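Local coordinates for putative dihydrodipicolinate synthase family protein (Coccidioides immitis, PDB 3QFE) that is a putative member of the dihydrodipicolinate synthase family, with the TIM-barrel fold of that family, at residues R63-A67 against E97-D101. Residues are numbered along the deposited sequence; the frame is centred on the assembly and turned at random.
Sequences REERA and EHIND
R63 meets D101 and E97 between helices 63-77 and 92-105, which follow the neighbouring parallel strands 48-51 and 83-86 of the TIM barrel and pack side by side on its outside; the axes of the short segments approach to 10.1 Å at an angle of 33°. The R63 guanidinium presents its NE side edge to D101, the two planes nearly coplanar (19°). R63 NE donates to D101 OD2 at 2.7 Å and R63 NH2 to D101 OD1 at 3.0 Å, each oxygen using its syn lone pair, which makes a side-on bidentate salt bridge. An extended R63 chain, with CG anti to the backbone N (chi1 164°), carries the group across. E97 instead stacks its carboxylate over a guanidinium face, CD 3.4 Å from R63 NE; no N-H points at E97 OE1, so this is an ion pair stacked on the face and not a hydrogen bond. Deeper in, the R66 guanidinium lies flat on the H98 imidazole, centres 4.1 Å apart, while R66 CD makes a CH-pi contact with that ring. A bond from H98 ND1 to V87 O helps fix the ring's rotation. Between the helices a water donates to R63 O at 3.0 Å and to D101 OD2 at 2.8 Å, giving that oxygen a second donor besides R63 NE.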
loop_
_atom_site.group_PDB
_atom_site.type_symbol
_atom_site.label_atom_id
_atom_site.label_comp_id
_atom_site.label_asym_id
_atom_site.label_seq_id
_atom_site.Cartn_x
_atom_site.Cartn_y
_atom_site.Cartn_z
ATOM N N ARG A 63 18.766 1.356 -4.996
ATOM C CA ARG A 63 18.535 2.476 -4.096
ATOM C C ARG A 63 18.105 3.739 -4.856
ATOM O O ARG A 63 17.172 4.439 -4.457
ATOM C CB ARG A 63 19.793 2.749 -3.281
ATOM C CG ARG A 63 19.791 4.099 -2.598
ATOM C CD ARG A 63 21.186 4.544 -2.239
ATOM N NE ARG A 63 21.107 5.702 -1.370
ATOM C CZ ARG A 63 22.106 6.549 -1.109
ATOM N NH1 ARG A 63 23.320 6.374 -1.641
ATOM N NH2 ARG A 63 21.890 7.569 -0.291
ATOM N N GLU A 64 18.798 4.030 -5.946
ATOM C CA GLU A 64 18.479 5.184 -6.773
ATOM C C GLU A 64 17.066 5.099 -7.399
ATOM O O GLU A 64 16.335 6.097 -7.468
ATOM C CB GLU A 64 19.556 5.328 -7.836
ATOM C CG GLU A 64 19.384 6.496 -8.729
ATOM C CD GLU A 64 20.675 6.900 -9.428
ATOM O OE1 GLU A 64 21.780 6.441 -9.009
ATOM O OE2 GLU A 64 20.566 7.700 -10.391
ATOM N N GLU A 65 16.675 3.912 -7.836
ATOM C CA GLU A 65 15.345 3.748 -8.411
ATOM C C GLU A 65 14.274 4.009 -7.363
ATOM O O GLU A 65 13.270 4.679 -7.641
ATOM C CB GLU A 65 15.187 2.371 -9.058
ATOM C CG GLU A 65 15.993 2.270 -10.366
ATOM C CD GLU A 65 16.096 0.848 -10.920
ATOM O OE1 GLU A 65 15.857 -0.114 -10.174
ATOM O OE2 GLU A 65 16.426 0.695 -12.114
ATOM N N ARG A 66 14.506 3.506 -6.151
ATOM C CA ARG A 66 13.611 3.763 -5.039
ATOM C C ARG A 66 13.333 5.239 -4.864
ATOM O O ARG A 66 12.182 5.631 -4.720
ATOM C CB ARG A 66 14.179 3.211 -3.731
ATOM C CG ARG A 66 13.980 1.718 -3.549
ATOM C CD ARG A 66 14.821 1.269 -2.362
ATOM N NE ARG A 66 14.554 -0.099 -1.970
ATOM C CZ ARG A 66 13.566 -0.469 -1.157
ATOM N NH1 ARG A 66 12.741 0.447 -0.654
ATOM N NH2 ARG A 66 13.420 -1.762 -0.846
ATOM N N ALA A 67 14.392 6.043 -4.845
ATOM C CA ALA A 67 14.293 7.504 -4.652
ATOM C C ALA A 67 13.581 8.197 -5.813
ATOM O O ALA A 67 12.866 9.170 -5.609
ATOM C CB ALA A 67 15.718 8.136 -4.442
ATOM N N GLU A 97 19.352 4.653 5.382
ATOM C CA GLU A 97 19.659 5.224 4.079
ATOM C C GLU A 97 18.374 5.387 3.227
ATOM O O GLU A 97 18.120 6.482 2.689
ATOM C CB GLU A 97 20.724 4.373 3.374
ATOM C CG GLU A 97 21.024 4.785 1.944
ATOM C CD GLU A 97 22.197 3.998 1.359
ATOM O OE1 GLU A 97 21.973 2.922 0.719
ATOM O OE2 GLU A 97 23.335 4.457 1.563
ATOM N N HIS A 98 17.555 4.327 3.138
ATOM C CA HIS A 98 16.259 4.433 2.461
ATOM C C HIS A 98 15.381 5.513 3.058
ATOM O O HIS A 98 14.785 6.305 2.316
ATOM C CB HIS A 98 15.481 3.127 2.525
ATOM C CG HIS A 98 16.091 2.022 1.733
ATOM N ND1 HIS A 98 15.775 0.699 1.947
ATOM C CD2 HIS A 98 16.990 2.039 0.720
ATOM C CE1 HIS A 98 16.451 -0.053 1.094
ATOM N NE2 HIS A 98 17.213 0.735 0.357
ATOM N N ILE A 99 15.290 5.552 4.391
ATOM C CA ILE A 99 14.487 6.586 5.020
ATOM C C ILE A 99 14.958 8.001 4.647
ATOM O O ILE A 99 14.151 8.821 4.215
ATOM C CB ILE A 99 14.412 6.416 6.558
ATOM C CG1 ILE A 99 13.565 5.174 6.922
ATOM C CG2 ILE A 99 13.840 7.677 7.184
ATOM C CD1 ILE A 99 13.566 4.830 8.450
ATOM N N ASN A 100 16.258 8.269 4.788
ATOM C CA ASN A 100 16.793 9.565 4.436
ATOM C C ASN A 100 16.583 9.903 2.960
ATOM O O ASN A 100 16.263 11.040 2.626
ATOM C CB ASN A 100 18.260 9.676 4.879
ATOM C CG ASN A 100 18.381 9.911 6.379
ATOM O OD1 ASN A 100 17.789 10.851 6.920
ATOM N ND2 ASN A 100 19.106 9.046 7.058
ATOM N N ASP A 101 16.744 8.906 2.089
ATOM C CA ASP A 101 16.440 9.091 0.669
ATOM C C ASP A 101 14.978 9.478 0.495
ATOM O O ASP A 101 14.684 10.402 -0.271
ATOM C CB ASP A 101 16.725 7.823 -0.141
ATOM C CG ASP A 101 18.220 7.558 -0.300
ATOM O OD1 ASP A 101 19.042 8.435 0.052
ATOM O OD2 ASP A 101 18.568 6.468 -0.783
HETATM O O HOH W 1 16.400 4.914 -1.603
#